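FMN reductase (NADPH) (Bacillus subtilis, PDB 3N2S) uses NADPH to reduce the flavin FMN, and also reduces nitroaromatic compounds, quinones and azo dyes, working as a homodimer. Local coordinates at residues 101-107 with 245-249; 139-143 with 234-240. All blocks are in the same frame, centred on the assembly; numbering follows the deposited sequence.

Contact 1: 101-107 with 245-249; sequences LENTEMF and GFNKN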
loop_
_atom_site.group_PDB
_atom_site.type_symbol
_atom_site.label_atom_id
_atom_site.label_comp_id
_atom_site.label_asym_id
_atom_site.label_seq_id
_atom_site.Cartn_x
_atom_site.Cartn_y
_atom_site.Cartn_z
ATOM N N LEU A 101 20.156 -0.740 1.201
ATOM C CA LEU A 101 18.815 -1.196 0.802
ATOM C C LEU A 101 18.174 -2.140 1.803
ATOM O O LEU A 101 17.003 -2.491 1.642
ATOM C CB LEU A 101 18.926 -1.928 -0.575
ATOM C CG LEU A 101 19.657 -1.187 -1.723
ATOM C CD1 LEU A 101 20.004 -2.151 -2.854
ATOM C CD2 LEU A 101 18.858 0.019 -2.230
ATOM N N GLU A 102 18.911 -2.539 2.843
ATOM C CA GLU A 102 18.488 -3.576 3.780
ATOM C C GLU A 102 17.870 -3.199 5.119
ATOM O O GLU A 102 17.580 -4.096 5.897
ATOM C CB GLU A 102 19.635 -4.600 3.962
ATOM C CG GLU A 102 20.132 -5.152 2.637
ATOM C CD GLU A 102 21.195 -6.232 2.687
ATOM O OE1 GLU A 102 21.767 -6.458 3.774
ATOM O OE2 GLU A 102 21.470 -6.841 1.630
ATOM N N ASN A 103 17.628 -1.909 5.386
ATOM C CA ASN A 103 17.076 -1.505 6.668
ATOM C C ASN A 103 15.539 -1.539 6.687
ATOM O O ASN A 103 14.917 -1.814 5.657
ATOM C CB ASN A 103 17.638 -0.130 7.100
ATOM C CG ASN A 103 17.301 1.042 6.204
ATOM O OD1 ASN A 103 16.452 0.976 5.303
ATOM N ND2 ASN A 103 17.929 2.174 6.483
ATOM N N THR A 104 14.942 -1.237 7.849
ATOM C CA THR A 104 13.492 -1.217 8.040
ATOM C C THR A 104 12.864 -0.114 7.197
ATOM O O THR A 104 11.820 -0.348 6.582
ATOM C CB THR A 104 13.150 -1.138 9.553
ATOM O OG1 THR A 104 13.677 -2.313 10.188
ATOM C CG2 THR A 104 11.621 -0.990 9.833
ATOM N N GLU A 105 13.506 1.069 7.148
ATOM C CA GLU A 105 13.020 2.200 6.351
ATOM C C GLU A 105 12.795 1.805 4.876
ATOM O O GLU A 105 11.709 2.019 4.356
ATOM C CB GLU A 105 13.956 3.435 6.461
ATOM C CG GLU A 105 13.581 4.576 5.512
ATOM C CD GLU A 105 12.216 5.254 5.634
ATOM O OE1 GLU A 105 11.456 4.975 6.589
ATOM O OE2 GLU A 105 11.929 6.125 4.784
HETATM N N MSE A 106 13.792 1.183 4.233
HETATM C CA MSE A 106 13.678 0.788 2.818
HETATM C C MSE A 106 12.647 -0.336 2.631
HETATM O O MSE A 106 12.028 -0.419 1.578
HETATM C CB MSE A 106 15.031 0.367 2.214
HETATM C CG MSE A 106 15.993 1.534 1.990
HETATM SE SE MSE A 106 15.151 3.041 1.070
HETATM C CE MSE A 106 15.587 4.394 2.408
ATOM N N PHE A 107 12.460 -1.184 3.666
ATOM C CA PHE A 107 11.462 -2.256 3.619
ATOM C C PHE A 107 10.054 -1.622 3.637
ATOM O O PHE A 107 9.188 -1.993 2.848
ATOM C CB PHE A 107 11.672 -3.218 4.788
ATOM C CG PHE A 107 10.660 -4.337 4.912
ATOM C CD1 PHE A 107 10.542 -5.303 3.917
ATOM C CD2 PHE A 107 9.910 -4.488 6.071
ATOM C CE1 PHE A 107 9.677 -6.389 4.073
ATOM C CE2 PHE A 107 9.033 -5.561 6.217
ATOM C CZ PHE A 107 8.911 -6.495 5.210
ATOM N N GLY A 245 17.241 -9.930 1.795
ATOM C CA GLY A 245 17.896 -8.632 1.843
ATOM C C GLY A 245 17.048 -7.487 2.339
ATOM O O GLY A 245 17.325 -6.336 2.005
ATOM N N PHE A 246 16.027 -7.762 3.175
ATOM C CA PHE A 246 15.172 -6.699 3.695
ATOM C C PHE A 246 15.094 -6.690 5.197
ATOM O O PHE A 246 15.196 -7.739 5.825
ATOM C CB PHE A 246 13.717 -6.869 3.176
ATOM C CG PHE A 246 13.538 -6.672 1.695
ATOM C CD1 PHE A 246 13.139 -5.441 1.186
ATOM C CD2 PHE A 246 13.733 -7.728 0.804
ATOM C CE1 PHE A 246 12.947 -5.262 -0.192
ATOM C CE2 PHE A 246 13.534 -7.549 -0.563
ATOM C CZ PHE A 246 13.152 -6.312 -1.052
ATOM N N ASN A 247 14.795 -5.517 5.764
ATOM C CA ASN A 247 14.456 -5.329 7.183
ATOM C C ASN A 247 15.509 -5.850 8.187
ATOM O O ASN A 247 15.169 -6.313 9.284
ATOM C CB ASN A 247 13.100 -6.018 7.406
ATOM C CG ASN A 247 12.363 -5.595 8.620
ATOM O OD1 ASN A 247 12.321 -4.425 8.962
ATOM N ND2 ASN A 247 11.692 -6.549 9.238
ATOM N N LYS A 248 16.778 -5.751 7.816
ATOM C CA LYS A 248 17.891 -6.245 8.641
ATOM C C LYS A 248 18.351 -5.243 9.688
ATOM O O LYS A 248 18.328 -4.039 9.441
ATOM C CB LYS A 248 19.070 -6.670 7.754
ATOM C CG LYS A 248 18.764 -7.911 6.914
ATOM C CD LYS A 248 19.767 -8.140 5.797
ATOM C CE LYS A 248 20.980 -8.937 6.220
ATOM N NZ LYS A 248 21.870 -9.240 5.064
ATOM N N ASN A 249 18.813 -5.785 10.845
ATOM C CA ASN A 249 19.353 -5.153 12.060
ATOM C C ASN A 249 18.371 -4.906 13.199
ATOM O O ASN A 249 18.353 -5.687 14.152
ATOM C CB ASN A 249 20.297 -3.981 11.793
ATOM C CG ASN A 249 21.665 -4.411 11.335
ATOM O OD1 ASN A 249 22.680 -4.074 11.956
ATOM N ND2 ASN A 249 21.732 -5.161 10.235
HETATM O O HOH W 1 14.991 -3.329 3.570
#
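E102 and K248 join the two segments twice, through backbone and side chain. K248 N gives E102 O a hydrogen bond of 2.7 Å. Farther out the two side chains run alongside each other in the same direction, and K248 NZ forms a salt bridge of 3.1 Å with E102 OE1, coming from above the carboxylate plane. Among the uncharged polar groups, T104 OG1 donates to N247 OD1 at 2.8 Å. A water adds a further polar link: it donates to L101 O and, at 2.6 Å, to N103 O, and accepts from N247 N. N103 itself is the N-cap of helix 104-127, its OD1 taking the M106 N-H at 2.9 Å. Apolar contact centres on the F107 ring. With CG anti to the backbone N (chi1 177°), the ring reaches 245-249, where N247 CB makes a CH-pi contact over one face, offset toward the rim, while F246 CB comes within 3.6 Å of F107 CD1. Across the dimer interface, N247 ND2 bonds to N247 OD1 of the second subunit. N247 thus serves both the T104 bond within the chain and an amide-to-amide bond to its counterpart in the second subunit, and the C-terminal tail is held by polar bonds and aromatic packing together, with the salt bridge at the more exposed margin.

Contact 2: 139-143 with 234-240; sequences RNELD and RTYLNDY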
loop_
_atom_site.group_PDB
_atom_site.type_symbol
_atom_site.label_atom_id
_atom_site.label_comp_id
_atom_site.label_asym_id
_atom_site.label_seq_id
_atom_site.Cartn_x
_atom_site.Cartn_y
_atom_site.Cartn_z
ATOM N N ARG A 139 2.248 -15.757 0.599
ATOM C CA ARG A 139 3.211 -15.599 1.711
ATOM C C ARG A 139 3.299 -16.828 2.638
ATOM O O ARG A 139 4.105 -16.823 3.570
ATOM C CB ARG A 139 2.970 -14.306 2.520
ATOM C CG ARG A 139 3.223 -13.040 1.704
ATOM C CD ARG A 139 3.414 -11.817 2.579
ATOM N NE ARG A 139 2.342 -11.652 3.569
ATOM C CZ ARG A 139 1.164 -11.067 3.344
ATOM N NH1 ARG A 139 0.862 -10.601 2.136
ATOM N NH2 ARG A 139 0.261 -10.987 4.314
ATOM N N ASN A 140 2.495 -17.883 2.373
ATOM C CA ASN A 140 2.571 -19.138 3.131
ATOM C C ASN A 140 3.909 -19.819 2.843
ATOM O O ASN A 140 4.473 -20.452 3.734
ATOM C CB ASN A 140 1.424 -20.103 2.742
ATOM C CG ASN A 140 0.050 -19.709 3.209
ATOM O OD1 ASN A 140 -0.118 -19.062 4.240
ATOM N ND2 ASN A 140 -0.970 -20.144 2.481
ATOM N N GLU A 141 4.409 -19.707 1.596
ATOM C CA GLU A 141 5.619 -20.397 1.150
ATOM C C GLU A 141 6.445 -19.515 0.223
ATOM O O GLU A 141 6.658 -19.876 -0.925
ATOM C CB GLU A 141 5.226 -21.705 0.429
ATOM C CG GLU A 141 4.367 -22.650 1.255
ATOM C CD GLU A 141 4.663 -24.128 1.111
ATOM O OE1 GLU A 141 3.696 -24.914 0.994
ATOM O OE2 GLU A 141 5.857 -24.504 1.139
ATOM N N LEU A 142 6.892 -18.342 0.703
ATOM C CA LEU A 142 7.650 -17.423 -0.150
ATOM C C LEU A 142 8.914 -18.008 -0.789
ATOM O O LEU A 142 9.221 -17.620 -1.905
ATOM C CB LEU A 142 7.955 -16.097 0.542
ATOM C CG LEU A 142 6.880 -15.019 0.561
ATOM C CD1 LEU A 142 7.467 -13.731 1.099
ATOM C CD2 LEU A 142 6.240 -14.782 -0.861
ATOM N N ASP A 143 9.616 -18.964 -0.122
ATOM C CA ASP A 143 10.823 -19.597 -0.674
ATOM C C ASP A 143 10.458 -20.339 -1.951
ATOM O O ASP A 143 11.156 -20.215 -2.945
ATOM C CB ASP A 143 11.497 -20.533 0.346
ATOM C CG ASP A 143 12.992 -20.762 0.088
ATOM O OD1 ASP A 143 13.337 -21.321 -0.979
ATOM O OD2 ASP A 143 13.810 -20.423 0.975
ATOM N N ARG A 234 2.745 -17.439 9.990
ATOM C CA ARG A 234 3.861 -17.141 9.071
ATOM C C ARG A 234 5.089 -16.533 9.799
ATOM O O ARG A 234 5.706 -15.561 9.326
ATOM C CB ARG A 234 3.404 -16.254 7.892
ATOM C CG ARG A 234 2.325 -16.895 7.018
ATOM C CD ARG A 234 1.671 -15.882 6.093
ATOM N NE ARG A 234 0.553 -16.476 5.349
ATOM C CZ ARG A 234 -0.430 -15.782 4.779
ATOM N NH1 ARG A 234 -0.444 -14.459 4.844
ATOM N NH2 ARG A 234 -1.408 -16.408 4.146
ATOM N N THR A 235 5.429 -17.117 10.964
ATOM C CA THR A 235 6.576 -16.685 11.800
ATOM C C THR A 235 7.924 -16.749 11.049
ATOM O O THR A 235 8.786 -15.905 11.297
ATOM C CB THR A 235 6.622 -17.499 13.112
ATOM O OG1 THR A 235 6.938 -18.857 12.811
ATOM C CG2 THR A 235 5.326 -17.435 13.875
ATOM N N TYR A 236 8.079 -17.712 10.111
ATOM C CA TYR A 236 9.279 -17.909 9.282
ATOM C C TYR A 236 9.681 -16.627 8.522
ATOM O O TYR A 236 10.851 -16.472 8.166
ATOM C CB TYR A 236 9.098 -19.099 8.312
ATOM C CG TYR A 236 8.424 -18.737 6.997
ATOM C CD1 TYR A 236 9.174 -18.445 5.866
ATOM C CD2 TYR A 236 7.034 -18.660 6.897
ATOM C CE1 TYR A 236 8.566 -18.073 4.669
ATOM C CE2 TYR A 236 6.411 -18.292 5.698
ATOM C CZ TYR A 236 7.185 -18.009 4.586
ATOM O OH TYR A 236 6.603 -17.664 3.401
ATOM N N LEU A 237 8.697 -15.733 8.239
ATOM C CA LEU A 237 8.950 -14.471 7.534
ATOM C C LEU A 237 9.894 -13.540 8.293
ATOM O O LEU A 237 10.582 -12.750 7.662
ATOM C CB LEU A 237 7.648 -13.755 7.141
ATOM C CG LEU A 237 6.803 -14.466 6.048
ATOM C CD1 LEU A 237 5.448 -13.809 5.895
ATOM C CD2 LEU A 237 7.530 -14.446 4.698
ATOM N N ASN A 238 9.950 -13.633 9.634
ATOM C CA ASN A 238 10.868 -12.828 10.466
ATOM C C ASN A 238 12.293 -12.969 9.934
ATOM O O ASN A 238 12.967 -11.961 9.691
ATOM C CB ASN A 238 10.811 -13.292 11.940
ATOM C CG ASN A 238 9.508 -13.042 12.645
ATOM O OD1 ASN A 238 8.555 -12.468 12.097
ATOM N ND2 ASN A 238 9.431 -13.495 13.885
ATOM N N ASP A 239 12.714 -14.232 9.673
ATOM C CA ASP A 239 14.034 -14.536 9.144
ATOM C C ASP A 239 14.063 -14.553 7.640
ATOM O O ASP A 239 15.072 -14.137 7.081
ATOM C CB ASP A 239 14.559 -15.880 9.686
ATOM C CG ASP A 239 14.710 -15.887 11.202
ATOM O OD1 ASP A 239 15.200 -14.870 11.763
ATOM O OD2 ASP A 239 14.330 -16.890 11.826
ATOM N N TYR A 240 13.000 -15.069 6.975
ATOM C CA TYR A 240 12.991 -15.162 5.510
ATOM C C TYR A 240 13.115 -13.811 4.806
ATOM O O TYR A 240 13.846 -13.724 3.814
ATOM C CB TYR A 240 11.813 -15.991 4.962
ATOM C CG TYR A 240 11.921 -16.208 3.472
ATOM C CD1 TYR A 240 12.735 -17.211 2.955
ATOM C CD2 TYR A 240 11.293 -15.349 2.576
ATOM C CE1 TYR A 240 12.899 -17.368 1.586
ATOM C CE2 TYR A 240 11.460 -15.487 1.203
ATOM C CZ TYR A 240 12.253 -16.506 0.714
ATOM O OH TYR A 240 12.419 -16.631 -0.640
#
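R139 meets 234-240 through both its backbone and its side chain. Its carbonyl O accepts a 2.6 Å hydrogen bond from Y236 OH, which lies well above the carbonyl plane. Its CB sits over one face of the R234 guanidinium, and the two guanidinium groups stand nearly perpendicular, R139 NH2 being 3.6 Å from R234 NH1. E105 of the second subunit forms salt bridges with both arginines, which probably offsets their like charges. N140 follows: its OD1 is gripped side-on by R234, 2.9 Å from R234 NE and 3.0 Å from R234 NH2. Both nitrogens approach from the same face of the amide, while OD1 stays in the guanidinium plane. The R234 chain, extended from CG to NE, carries the group there. After E141, the N-cap of helix 142-149, L142 N donates an almost straight bond of 2.8 Å to Y236 OH (172°). That hydroxyl thus gives to R139 O and receives from L142 N, bridging the turn into the helix. The L142 side chain packs with CD1 against L237 CD2 at 3.7 Å and with CB against Y240 CE2 at 3.6 Å. At D143, OD2 lies at the edge of the Y240 ring, 3.2 Å from Y240 CE1; the Y240 hydroxyl bonds instead to T146, about a turn further along. The whole is a helix N-terminus pinned by a tyrosine hydroxyl and set against a type I turn (R234 to L237) that leads into helix 237-243, at the dimer interface of this nitroreductase-family flavoenzyme, with the R139 side chain about 5 Å from a bound FMN.

In the fold
Going from the N terminus, the chain first reaches 101-107, where helix 104-127 begins, then strand 131-135 and segment 139-143 at the start of helix 142-149. It returns much later through 234-240, which closes contact 2, and passes along helix 237-243 to the tail 245-249, which closes contact 1. The shorter loop of contact 2 thus falls within the longer one of contact 1. Their centres are 16 Å apart and they do not touch, yet helix 237-243 connects them, joining the C-terminal region to two helix starts of the core. They also meet across the dimer: 104-105 of one subunit bonds to R139, R234 and N238 of the other.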